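Local structure of integrase (Bovine immunodeficiency virus, 3KKS) at residues T10-K14 / L106-Q110; E22-L27 / P139-Y143; E36-A42 / C64-I70; H56-N61 / K81-Y87. The protein probably catalyses the insertion of viral DNA into host DNA, through a catalytic core domain with the RNase H-like fold of retroviral integrases. Residues are numbered along the deposited sequence.

Interaction 1: residues T10-K14 / L106-Q110; sequences THWNK and LAAYQ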
loop_
_atom_site.group_PDB
_atom_site.type_symbol
_atom_site.label_atom_id
_atom_site.label_comp_id
_atom_site.label_asym_id
_atom_site.label_seq_id
_atom_site.Cartn_x
_atom_site.Cartn_y
_atom_site.Cartn_z
ATOM N N THR A 10 1.686 -9.558 2.582
ATOM C CA THR A 10 1.619 -10.630 1.610
ATOM C C THR A 10 2.952 -11.333 1.595
ATOM O O THR A 10 3.903 -10.907 2.246
ATOM C CB THR A 10 1.344 -10.114 0.193
ATOM O OG1 THR A 10 2.445 -9.306 -0.239
ATOM C CG2 THR A 10 0.075 -9.294 0.166
ATOM N N HIS A 11 3.012 -12.413 0.837
ATOM C CA HIS A 11 4.230 -13.180 0.713
ATOM C C HIS A 11 4.571 -13.383 -0.737
ATOM O O HIS A 11 3.715 -13.606 -1.584
ATOM C CB HIS A 11 4.079 -14.547 1.375
ATOM C CG HIS A 11 3.761 -14.475 2.827
ATOM N ND1 HIS A 11 4.703 -14.681 3.812
ATOM C CD2 HIS A 11 2.607 -14.161 3.470
ATOM C CE1 HIS A 11 4.148 -14.492 4.993
ATOM N NE2 HIS A 11 2.880 -14.176 4.816
ATOM N N TRP A 12 5.860 -13.298 -0.992
ATOM C CA TRP A 12 6.445 -13.496 -2.298
ATOM C C TRP A 12 7.634 -14.368 -1.928
ATOM O O TRP A 12 8.636 -13.864 -1.443
ATOM C CB TRP A 12 6.904 -12.167 -2.849
ATOM C CG TRP A 12 7.584 -12.349 -4.126
ATOM C CD1 TRP A 12 8.900 -12.186 -4.385
ATOM C CD2 TRP A 12 6.958 -12.704 -5.346
ATOM N NE1 TRP A 12 9.142 -12.409 -5.715
ATOM C CE2 TRP A 12 7.964 -12.728 -6.331
ATOM C CE3 TRP A 12 5.637 -12.999 -5.710
ATOM C CZ2 TRP A 12 7.693 -13.042 -7.665
ATOM C CZ3 TRP A 12 5.358 -13.314 -7.052
ATOM C CH2 TRP A 12 6.388 -13.326 -8.010
ATOM N N ASN A 13 7.490 -15.678 -2.112
ATOM C CA ASN A 13 8.508 -16.644 -1.713
ATOM C C ASN A 13 8.685 -16.498 -0.219
ATOM O O ASN A 13 7.706 -16.341 0.492
ATOM C CB ASN A 13 9.807 -16.397 -2.450
ATOM C CG ASN A 13 9.597 -16.389 -3.919
ATOM O OD1 ASN A 13 8.773 -17.148 -4.429
ATOM N ND2 ASN A 13 10.320 -15.528 -4.623
ATOM N N LYS A 14 9.917 -16.499 0.267
ATOM C CA LYS A 14 10.125 -16.369 1.709
ATOM C C LYS A 14 10.030 -14.951 2.231
ATOM O O LYS A 14 9.930 -14.725 3.432
ATOM C CB LYS A 14 11.471 -16.960 2.110
ATOM N N LEU A 106 6.452 -8.328 -10.007
ATOM C CA LEU A 106 7.472 -8.965 -9.185
ATOM C C LEU A 106 8.025 -10.166 -9.939
ATOM O O LEU A 106 9.238 -10.354 -10.028
ATOM C CB LEU A 106 6.857 -9.406 -7.854
ATOM C CG LEU A 106 7.436 -8.900 -6.522
ATOM C CD1 LEU A 106 8.148 -7.571 -6.701
ATOM C CD2 LEU A 106 6.317 -8.775 -5.505
ATOM N N ALA A 107 7.138 -10.976 -10.499
ATOM C CA ALA A 107 7.578 -12.146 -11.246
ATOM C C ALA A 107 8.486 -11.727 -12.391
ATOM O O ALA A 107 9.415 -12.444 -12.749
ATOM C CB ALA A 107 6.381 -12.904 -11.792
ATOM N N ALA A 108 8.223 -10.565 -12.971
ATOM C CA ALA A 108 9.040 -10.106 -14.080
ATOM C C ALA A 108 10.400 -9.562 -13.663
ATOM O O ALA A 108 11.427 -9.970 -14.199
ATOM C CB ALA A 108 8.284 -9.054 -14.881
ATOM N N TYR A 109 10.417 -8.662 -12.687
ATOM C CA TYR A 109 11.662 -8.037 -12.270
ATOM C C TYR A 109 12.632 -8.811 -11.381
ATOM O O TYR A 109 13.819 -8.505 -11.373
ATOM C CB TYR A 109 11.348 -6.684 -11.629
ATOM C CG TYR A 109 10.719 -5.689 -12.589
ATOM C CD1 TYR A 109 11.384 -5.293 -13.756
ATOM C CD2 TYR A 109 9.474 -5.125 -12.322
ATOM C CE1 TYR A 109 10.821 -4.354 -14.628
ATOM C CE2 TYR A 109 8.903 -4.190 -13.188
ATOM C CZ TYR A 109 9.581 -3.807 -14.334
ATOM O OH TYR A 109 9.023 -2.865 -15.175
ATOM N N GLN A 110 12.150 -9.810 -10.646
ATOM C CA GLN A 110 13.024 -10.563 -9.754
ATOM C C GLN A 110 14.227 -11.167 -10.474
ATOM O O GLN A 110 15.323 -11.235 -9.921
ATOM C CB GLN A 110 12.239 -11.669 -9.038
ATOM C CG GLN A 110 11.609 -12.694 -9.960
ATOM C CD GLN A 110 10.998 -13.856 -9.203
ATOM O OE1 GLN A 110 10.343 -14.717 -9.787
ATOM N NE2 GLN A 110 11.210 -13.886 -7.890
#
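An aromatic side chain reaching from the tip of a β-hairpin to the end of a long helix makes this small contact near the surface of the domain. W12 closes strand 4-12, and its indole points at the last turn of helix 89-109. W12 contributes 104 of the 219 Å² buried between the segments. L106 lies beneath one face: its CB is 3.8 Å from the centroid of the W12 six-membered ring and only 14° off the normal, a CH-pi contact. Further along the same ring, W12 CH2 meets A107 CB at 3.8 Å. Q110, whose N bonds back to L106 O at 3.0 Å, extends its side chain to the indole edge, close to the ring plane. Beyond W12 the chain reverses at once. N13, with positive phi, and K14 have the backbone angles of a type II' turn, and W12 O receives T15 OG1 across it. I17 touches both W12 and L106, while V116 and A123 of helix 116-129 extend the apolar cluster. The arrangement illustrates how a helix packs against an antiparallel β-hairpin on one side of the RNase H-like central sheet.

Interaction 2: residues E22-L27 / P139-Y143; sequences ETNSGL and PYEIY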
loop_
_atom_site.group_PDB
_atom_site.type_symbol
_atom_site.label_atom_id
_atom_site.label_comp_id
_atom_site.label_asym_id
_atom_site.label_seq_id
_atom_site.Cartn_x
_atom_site.Cartn_y
_atom_site.Cartn_z
ATOM N N GLU A 22 -3.735 3.098 -2.195
ATOM C CA GLU A 22 -4.577 4.272 -2.016
ATOM C C GLU A 22 -5.788 4.014 -2.911
ATOM O O GLU A 22 -5.656 3.913 -4.124
ATOM C CB GLU A 22 -3.827 5.536 -2.432
ATOM C CG GLU A 22 -4.429 6.823 -1.879
ATOM C CD GLU A 22 -5.419 7.466 -2.830
ATOM O OE1 GLU A 22 -6.566 7.713 -2.420
ATOM O OE2 GLU A 22 -5.041 7.731 -3.988
ATOM N N THR A 23 -6.959 3.903 -2.293
ATOM C CA THR A 23 -8.206 3.580 -2.991
ATOM C C THR A 23 -8.627 4.448 -4.164
ATOM O O THR A 23 -9.066 3.931 -5.190
ATOM C CB THR A 23 -9.392 3.517 -2.006
ATOM O OG1 THR A 23 -9.565 4.792 -1.377
ATOM C CG2 THR A 23 -9.137 2.485 -0.943
ATOM N N ASN A 24 -8.509 5.760 -4.032
ATOM C CA ASN A 24 -8.915 6.632 -5.125
ATOM C C ASN A 24 -8.010 6.543 -6.348
ATOM O O ASN A 24 -8.483 6.329 -7.461
ATOM C CB ASN A 24 -8.987 8.084 -4.660
ATOM C CG ASN A 24 -9.430 9.029 -5.769
ATOM O OD1 ASN A 24 -10.524 8.893 -6.321
ATOM N ND2 ASN A 24 -8.582 9.992 -6.100
ATOM N N SER A 25 -6.709 6.698 -6.152
ATOM C CA SER A 25 -5.783 6.661 -7.277
ATOM C C SER A 25 -5.311 5.259 -7.659
ATOM O O SER A 25 -4.870 5.041 -8.781
ATOM C CB SER A 25 -4.559 7.526 -6.969
ATOM O OG SER A 25 -3.814 6.953 -5.906
ATOM N N GLY A 26 -5.405 4.308 -6.738
ATOM C CA GLY A 26 -4.926 2.973 -7.043
ATOM C C GLY A 26 -3.413 2.916 -6.882
ATOM O O GLY A 26 -2.789 1.896 -7.158
ATOM N N LEU A 27 -2.818 4.019 -6.438
ATOM C CA LEU A 27 -1.371 4.092 -6.243
ATOM C C LEU A 27 -0.970 3.022 -5.242
ATOM O O LEU A 27 -1.621 2.854 -4.211
ATOM C CB LEU A 27 -0.968 5.475 -5.712
ATOM C CG LEU A 27 0.483 5.947 -5.907
ATOM C CD1 LEU A 27 0.670 7.302 -5.259
ATOM C CD2 LEU A 27 1.440 4.976 -5.286
ATOM N N PRO A 139 -1.451 6.163 -12.265
ATOM C CA PRO A 139 -1.968 6.201 -10.898
ATOM C C PRO A 139 -1.250 7.285 -10.104
ATOM O O PRO A 139 -1.829 7.919 -9.228
ATOM C CB PRO A 139 -1.654 4.803 -10.380
ATOM C CG PRO A 139 -1.816 3.962 -11.613
ATOM C CD PRO A 139 -1.098 4.784 -12.654
ATOM N N TYR A 140 0.020 7.490 -10.429
ATOM C CA TYR A 140 0.831 8.494 -9.762
ATOM C C TYR A 140 0.307 9.899 -10.039
ATOM O O TYR A 140 0.256 10.738 -9.132
ATOM C CB TYR A 140 2.274 8.392 -10.242
ATOM C CG TYR A 140 3.218 9.303 -9.511
ATOM C CD1 TYR A 140 3.740 8.945 -8.269
ATOM C CD2 TYR A 140 3.608 10.525 -10.064
ATOM C CE1 TYR A 140 4.630 9.778 -7.594
ATOM C CE2 TYR A 140 4.493 11.369 -9.402
ATOM C CZ TYR A 140 5.008 10.988 -8.168
ATOM O OH TYR A 140 5.928 11.796 -7.527
ATOM N N GLU A 141 -0.077 10.155 -11.288
ATOM C CA GLU A 141 -0.595 11.468 -11.677
ATOM C C GLU A 141 -1.928 11.737 -11.000
ATOM O O GLU A 141 -2.201 12.851 -10.563
ATOM C CB GLU A 141 -0.773 11.553 -13.198
ATOM C CG GLU A 141 0.510 11.323 -13.980
ATOM C CD GLU A 141 0.282 11.212 -15.475
ATOM O OE1 GLU A 141 -0.640 10.479 -15.892
ATOM O OE2 GLU A 141 1.035 11.849 -16.238
ATOM N N ILE A 142 -2.757 10.705 -10.914
ATOM C CA ILE A 142 -4.060 10.821 -10.290
ATOM C C ILE A 142 -3.918 11.190 -8.818
ATOM O O ILE A 142 -4.598 12.092 -8.328
ATOM C CB ILE A 142 -4.833 9.494 -10.421
ATOM C CG1 ILE A 142 -5.182 9.246 -11.895
ATOM C CG2 ILE A 142 -6.077 9.519 -9.549
ATOM C CD1 ILE A 142 -6.052 8.026 -12.130
ATOM N N TYR A 143 -3.036 10.486 -8.112
ATOM C CA TYR A 143 -2.810 10.756 -6.699
ATOM C C TYR A 143 -2.299 12.177 -6.526
ATOM O O TYR A 143 -2.782 12.924 -5.671
ATOM C CB TYR A 143 -1.775 9.793 -6.109
ATOM C CG TYR A 143 -1.411 10.156 -4.688
ATOM C CD1 TYR A 143 -2.218 9.766 -3.618
ATOM C CD2 TYR A 143 -0.304 10.960 -4.420
ATOM C CE1 TYR A 143 -1.936 10.174 -2.318
ATOM C CE2 TYR A 143 -0.011 11.376 -3.121
ATOM C CZ TYR A 143 -0.831 10.982 -2.077
ATOM O OH TYR A 143 -0.560 11.399 -0.795
#
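A tight hairpin loop, folded around an ST turn, is packed here against the first turn of a helix. The loop joins strands 15-22 and 28-33 and is closed by its own backbone bonds, E22 N to L27 O at 2.9 Å and G26 N to E22 O at 2.7 Å. The carboxylate of E22 turns back into it: OE1 accepts from N24 N at 3.2 Å, while OE2 accepts from S25 N at 2.9 Å and, at a very short 2.4 Å, from S25 OG. That hydroxyl in turn accepts from L27 N at 3.1 Å, which defines the ST turn. G26, at phi 80°, completes the reversal with backbone angles that would jam a CB against the preceding carbonyl. Toward the helix, the loop makes van der Waals contacts. S25 CB rests 3.6 Å from both P139 O and I142 CG2, and L27 CD1 lies 3.6 Å from Y143 CG. At the ring edge of Y143, CD1 is 3.5 Å from E22 OE2. Y143 continues past the loop, its OH bonded to T53 N and its ring edge-to-face with Y52, so helix 139-148 spans the hairpin end and the segment following helix 38-51.

Interaction 3: residues E36-A42 / C64-I70; sequences ETALQVA and CFTAHRI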
loop_
_atom_site.group_PDB
_atom_site.type_symbol
_atom_site.label_atom_id
_atom_site.label_comp_id
_atom_site.label_asym_id
_atom_site.label_seq_id
_atom_site.Cartn_x
_atom_site.Cartn_y
_atom_site.Cartn_z
ATOM N N GLU A 36 6.345 -10.431 10.386
ATOM C CA GLU A 36 5.017 -9.849 10.578
ATOM C C GLU A 36 4.736 -9.477 12.025
ATOM O O GLU A 36 4.112 -10.243 12.761
ATOM C CB GLU A 36 3.935 -10.815 10.102
ATOM C CG GLU A 36 3.647 -10.759 8.617
ATOM C CD GLU A 36 2.541 -11.710 8.217
ATOM O OE1 GLU A 36 2.801 -12.934 8.158
ATOM O OE2 GLU A 36 1.412 -11.230 7.971
ATOM N N THR A 37 5.192 -8.298 12.427
ATOM C CA THR A 37 4.982 -7.820 13.787
ATOM C C THR A 37 4.332 -6.449 13.762
ATOM O O THR A 37 4.258 -5.799 12.715
ATOM C CB THR A 37 6.310 -7.699 14.559
ATOM O OG1 THR A 37 7.256 -6.969 13.769
ATOM C CG2 THR A 37 6.871 -9.070 14.885
ATOM N N ALA A 38 3.867 -6.009 14.923
ATOM C CA ALA A 38 3.236 -4.711 15.031
ATOM C C ALA A 38 4.297 -3.632 14.886
ATOM O O ALA A 38 4.017 -2.535 14.412
ATOM C CB ALA A 38 2.542 -4.582 16.379
ATOM N N LEU A 39 5.516 -3.952 15.311
ATOM C CA LEU A 39 6.626 -3.015 15.240
ATOM C C LEU A 39 6.967 -2.703 13.786
ATOM O O LEU A 39 7.123 -1.544 13.415
ATOM C CB LEU A 39 7.845 -3.591 15.974
ATOM C CG LEU A 39 9.155 -2.790 16.059
ATOM C CD1 LEU A 39 9.977 -3.014 14.820
ATOM C CD2 LEU A 39 8.868 -1.320 16.259
ATOM N N GLN A 40 7.079 -3.735 12.962
ATOM C CA GLN A 40 7.384 -3.521 11.556
ATOM C C GLN A 40 6.239 -2.744 10.923
ATOM O O GLN A 40 6.467 -1.752 10.230
ATOM C CB GLN A 40 7.579 -4.849 10.833
ATOM C CG GLN A 40 8.770 -5.639 11.333
ATOM C CD GLN A 40 10.017 -4.796 11.426
ATOM O OE1 GLN A 40 10.328 -4.024 10.517
ATOM N NE2 GLN A 40 10.745 -4.940 12.528
ATOM N N VAL A 41 5.007 -3.175 11.177
ATOM C CA VAL A 41 3.855 -2.481 10.622
ATOM C C VAL A 41 3.873 -0.993 10.977
ATOM O O VAL A 41 3.583 -0.148 10.131
ATOM C CB VAL A 41 2.535 -3.109 11.100
ATOM C CG1 VAL A 41 1.355 -2.212 10.713
ATOM C CG2 VAL A 41 2.364 -4.481 10.450
ATOM N N ALA A 42 4.218 -0.673 12.221
ATOM C CA ALA A 42 4.280 0.716 12.665
ATOM C C ALA A 42 5.322 1.484 11.860
ATOM O O ALA A 42 5.100 2.631 11.475
ATOM C CB ALA A 42 4.617 0.773 14.143
ATOM N N CYS A 64 -1.091 -8.061 14.011
ATOM C CA CYS A 64 -0.114 -7.002 13.794
ATOM C C CYS A 64 -0.751 -5.706 13.306
ATOM O O CYS A 64 -0.066 -4.702 13.141
ATOM C CB CYS A 64 0.966 -7.462 12.807
ATOM S SG CYS A 64 0.358 -7.857 11.173
ATOM N N PHE A 65 -2.061 -5.729 13.076
ATOM C CA PHE A 65 -2.776 -4.538 12.628
ATOM C C PHE A 65 -3.689 -3.996 13.726
ATOM O O PHE A 65 -4.140 -2.853 13.645
ATOM C CB PHE A 65 -3.635 -4.832 11.385
ATOM C CG PHE A 65 -2.842 -5.168 10.146
ATOM C CD1 PHE A 65 -1.738 -4.407 9.776
ATOM C CD2 PHE A 65 -3.211 -6.242 9.339
ATOM C CE1 PHE A 65 -1.012 -4.712 8.621
ATOM C CE2 PHE A 65 -2.493 -6.557 8.181
ATOM C CZ PHE A 65 -1.390 -5.789 7.822
ATOM N N THR A 66 -3.965 -4.809 14.748
ATOM C CA THR A 66 -4.861 -4.391 15.831
ATOM C C THR A 66 -4.216 -4.113 17.188
ATOM O O THR A 66 -4.916 -3.770 18.146
ATOM C CB THR A 66 -5.999 -5.428 16.055
ATOM O OG1 THR A 66 -5.437 -6.721 16.306
ATOM C CG2 THR A 66 -6.899 -5.508 14.838
ATOM N N ALA A 67 -2.898 -4.255 17.282
ATOM C CA ALA A 67 -2.195 -4.010 18.541
ATOM C C ALA A 67 -2.401 -2.566 18.996
ATOM O O ALA A 67 -2.637 -1.683 18.169
ATOM C CB ALA A 67 -0.713 -4.294 18.368
ATOM N N HIS A 68 -2.333 -2.333 20.308
ATOM C CA HIS A 68 -2.493 -0.986 20.857
ATOM C C HIS A 68 -1.434 -0.090 20.230
ATOM O O HIS A 68 -1.629 1.113 20.067
ATOM C CB HIS A 68 -2.329 -0.996 22.383
ATOM C CG HIS A 68 -3.542 -1.476 23.114
ATOM N ND1 HIS A 68 -3.482 -2.026 24.380
ATOM C CD2 HIS A 68 -4.850 -1.481 22.763
ATOM C CE1 HIS A 68 -4.701 -2.351 24.771
ATOM N NE2 HIS A 68 -5.550 -2.032 23.811
ATOM N N ARG A 69 -0.308 -0.703 19.891
ATOM C CA ARG A 69 0.797 -0.006 19.253
ATOM C C ARG A 69 0.275 0.710 18.000
ATOM O O ARG A 69 0.485 1.910 17.821
ATOM C CB ARG A 69 1.883 -1.031 18.881
ATOM C CG ARG A 69 2.766 -0.645 17.703
ATOM C CD ARG A 69 4.054 0.025 18.133
ATOM N NE ARG A 69 4.976 -0.923 18.752
ATOM C CZ ARG A 69 6.220 -0.627 19.110
ATOM N NH1 ARG A 69 6.700 0.596 18.912
ATOM N NH2 ARG A 69 6.982 -1.552 19.670
ATOM N N ILE A 70 -0.431 -0.032 17.154
ATOM C CA ILE A 70 -0.970 0.508 15.909
ATOM C C ILE A 70 -2.143 1.442 16.134
ATOM O O ILE A 70 -2.269 2.475 15.464
ATOM C CB ILE A 70 -1.406 -0.632 14.968
ATOM C CG1 ILE A 70 -0.228 -1.583 14.750
ATOM C CG2 ILE A 70 -1.906 -0.067 13.646
ATOM C CD1 ILE A 70 1.083 -0.876 14.405
#
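Two helical starts meet on one flank of the RNase H-like α/β fold, and the side-chain rotamers show how the surfaces fit. T37 is the N-cap of helix 38-51; in its p rotamer OG1 accepts a weak 3.3 Å bond from Q40 N and CB points away from the other segment. Small residues then allow close approach: A38 CA and C64 CA are 4.2 Å apart, and A38 CB meets A67 CB at 3.8 Å. C64, also p, brings SG to 4.0 Å from V41 CG2, while V41, in t, sets the same methyl 3.8 Å from F65 CE1. I70 adopts the m,m rotamer. Its CB lies sideways, yet CD1 reaches 3.9 Å from both V41 CG1 and A42 CB and 3.4 Å from A38 O. R69 curls instead of extending, chi2 lying between wells at 95° and chi3 in p, so that its alkyl part lies over the start of helix 38-51, CD 4.1 Å from A42 CB. At its end, the guanidinium presents one face to L39, with NH2 3.9 Å from CD2.

Interaction 4: residues H56-N61 / K81-Y87; sequences HLHSDN and KTTGIPY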
loop_
_atom_site.group_PDB
_atom_site.type_symbol
_atom_site.label_atom_id
_atom_site.label_comp_id
_atom_site.label_asym_id
_atom_site.label_seq_id
_atom_site.Cartn_x
_atom_site.Cartn_y
_atom_site.Cartn_z
ATOM N N HIS A 56 -7.107 7.958 6.357
ATOM C CA HIS A 56 -7.848 6.820 6.856
ATOM C C HIS A 56 -7.102 5.548 6.490
ATOM O O HIS A 56 -6.682 5.370 5.344
ATOM C CB HIS A 56 -9.256 6.832 6.238
ATOM C CG HIS A 56 -10.183 5.802 6.803
ATOM N ND1 HIS A 56 -11.554 5.913 6.713
ATOM C CD2 HIS A 56 -9.942 4.633 7.446
ATOM C CE1 HIS A 56 -12.116 4.858 7.276
ATOM N NE2 HIS A 56 -11.160 4.067 7.728
ATOM N N LEU A 57 -6.939 4.666 7.473
ATOM C CA LEU A 57 -6.228 3.412 7.279
ATOM C C LEU A 57 -7.156 2.231 7.557
ATOM O O LEU A 57 -7.834 2.196 8.584
ATOM C CB LEU A 57 -5.021 3.375 8.218
ATOM C CG LEU A 57 -3.799 2.529 7.857
ATOM C CD1 LEU A 57 -3.360 2.792 6.424
ATOM C CD2 LEU A 57 -2.668 2.876 8.816
ATOM N N HIS A 58 -7.188 1.269 6.640
ATOM C CA HIS A 58 -8.040 0.090 6.785
ATOM C C HIS A 58 -7.225 -1.193 6.614
ATOM O O HIS A 58 -6.203 -1.198 5.928
ATOM C CB HIS A 58 -9.154 0.128 5.737
ATOM C CG HIS A 58 -10.191 -0.941 5.910
ATOM N ND1 HIS A 58 -11.063 -0.965 6.980
ATOM C CD2 HIS A 58 -10.496 -2.016 5.151
ATOM C CE1 HIS A 58 -11.860 -2.015 6.869
ATOM N NE2 HIS A 58 -11.537 -2.668 5.769
ATOM N N SER A 59 -7.677 -2.276 7.240
ATOM C CA SER A 59 -7.002 -3.570 7.144
ATOM C C SER A 59 -7.869 -4.678 7.743
ATOM O O SER A 59 -9.003 -4.430 8.153
ATOM C CB SER A 59 -5.680 -3.527 7.892
ATOM O OG SER A 59 -5.902 -3.241 9.255
ATOM N N ASP A 60 -7.337 -5.896 7.791
ATOM C CA ASP A 60 -8.081 -7.001 8.380
ATOM C C ASP A 60 -7.789 -7.044 9.872
ATOM O O ASP A 60 -7.015 -6.241 10.383
ATOM C CB ASP A 60 -7.720 -8.347 7.732
ATOM C CG ASP A 60 -6.242 -8.679 7.827
ATOM O OD1 ASP A 60 -5.661 -8.556 8.922
ATOM O OD2 ASP A 60 -5.658 -9.081 6.797
ATOM N N ASN A 61 -8.406 -7.998 10.557
ATOM C CA ASN A 61 -8.258 -8.156 11.996
ATOM C C ASN A 61 -6.942 -8.792 12.420
ATOM O O ASN A 61 -6.795 -9.235 13.561
ATOM C CB ASN A 61 -9.426 -8.981 12.530
ATOM C CG ASN A 61 -10.089 -8.333 13.717
ATOM O OD1 ASN A 61 -10.290 -7.117 13.737
ATOM N ND2 ASN A 61 -10.449 -9.139 14.713
ATOM N N LYS A 81 -8.762 4.842 11.768
ATOM C CA LYS A 81 -8.444 3.444 11.534
ATOM C C LYS A 81 -9.671 2.565 11.682
ATOM O O LYS A 81 -10.457 2.730 12.613
ATOM C CB LYS A 81 -7.351 2.980 12.499
ATOM C CG LYS A 81 -7.051 1.492 12.431
ATOM C CD LYS A 81 -5.925 1.110 13.386
ATOM C CE LYS A 81 -5.886 -0.392 13.622
ATOM N NZ LYS A 81 -5.805 -1.162 12.364
ATOM N N THR A 82 -9.829 1.638 10.744
ATOM C CA THR A 82 -10.952 0.710 10.747
ATOM C C THR A 82 -10.436 -0.688 10.450
ATOM O O THR A 82 -9.280 -0.859 10.060
ATOM C CB THR A 82 -12.023 1.111 9.704
ATOM O OG1 THR A 82 -11.427 1.220 8.404
ATOM C CG2 THR A 82 -12.652 2.451 10.088
ATOM N N THR A 83 -11.297 -1.684 10.634
ATOM C CA THR A 83 -10.914 -3.074 10.420
ATOM C C THR A 83 -12.050 -3.919 9.837
ATOM O O THR A 83 -13.205 -3.498 9.810
ATOM C CB THR A 83 -10.432 -3.697 11.755
ATOM O OG1 THR A 83 -9.313 -2.949 12.247
ATOM C CG2 THR A 83 -10.010 -5.146 11.567
ATOM N N GLY A 84 -11.706 -5.109 9.357
ATOM C CA GLY A 84 -12.704 -5.995 8.792
ATOM C C GLY A 84 -12.987 -5.760 7.323
ATOM O O GLY A 84 -13.942 -5.071 6.967
ATOM N N ILE A 85 -12.152 -6.333 6.466
ATOM C CA ILE A 85 -12.325 -6.200 5.026
ATOM C C ILE A 85 -13.670 -6.823 4.632
ATOM O O ILE A 85 -14.063 -7.861 5.169
ATOM C CB ILE A 85 -11.168 -6.903 4.277
ATOM C CG1 ILE A 85 -9.847 -6.205 4.619
ATOM C CG2 ILE A 85 -11.415 -6.885 2.773
ATOM C CD1 ILE A 85 -8.625 -6.822 3.969
ATOM N N PRO A 86 -14.390 -6.199 3.684
ATOM C CA PRO A 86 -14.020 -4.969 2.973
ATOM C C PRO A 86 -14.471 -3.683 3.658
ATOM O O PRO A 86 -15.016 -3.694 4.765
ATOM C CB PRO A 86 -14.710 -5.124 1.608
ATOM C CG PRO A 86 -15.246 -6.555 1.592
ATOM C CD PRO A 86 -15.545 -6.830 3.030
ATOM N N TYR A 87 -14.224 -2.574 2.975
ATOM C CA TYR A 87 -14.634 -1.263 3.449
ATOM C C TYR A 87 -15.877 -0.993 2.611
ATOM O O TYR A 87 -16.980 -0.845 3.138
ATOM C CB TYR A 87 -13.558 -0.214 3.153
ATOM C CG TYR A 87 -13.854 1.126 3.782
ATOM C CD1 TYR A 87 -13.827 1.287 5.167
ATOM C CD2 TYR A 87 -14.189 2.230 2.997
ATOM C CE1 TYR A 87 -14.135 2.511 5.758
ATOM C CE2 TYR A 87 -14.499 3.460 3.578
ATOM C CZ TYR A 87 -14.467 3.596 4.956
ATOM O OH TYR A 87 -14.770 4.813 5.533
#
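H56 opens strand 56-59, which pairs in parallel with the edge strand 80-83; the two are the ends of a β-α-β crossover. H56 NE2 is hydrogen-bonded to T82 OG1 at 2.9 Å. At L57 the backbone takes over: L57 O accepts from T82 N at 3.0 Å, and K81 CA adds a CA-H...O contact to the same oxygen at 3.3 Å. H58 turns its ND1 to T82 OG1 at 2.6 Å, while its ring face receives the edge of Y87, centroids 5.4 Å apart. S59 O accepts a weak 3.0 Å bond from G84 N. D60, whose CB is 4.2 Å from I85 CD1, directs OD1 to G62 N and OD2 near D8 OD1, consistent with the first two acids of the integrase D,D-35-E site. N61 OD1 finally presses on T83 CG2 at 2.9 Å. Because the T82 hydroxyl has one proton and bonds two imidazoles, at least one of H56 NE2 and H58 ND1 must carry the proton in its bond to T82.

The four contacts are spread over one layered α/β domain, and their centres lie 14 to 25 Å apart. Interactions 3 and 4 are the closest pair and touch directly: F65 O lies 2.7 Å from K81 NZ, and F65 CD2 comes 3.4 Å from D60 OD1. The crossover segment of interaction 3 therefore borders the presumed acidic site that D60 of interaction 4 shares with D8. Interaction 1 meets interaction 3 where H11 NE2 and E36 OE1 stand 3.6 Å apart. Interaction 2 is on the opposite side of the chain's centre from interaction 3, nearest atoms about 14 Å apart, yet its nearest atoms come within about 6 Å of interaction 4 without touching it. Its chain-distant closure encloses both interactions 3 and 4.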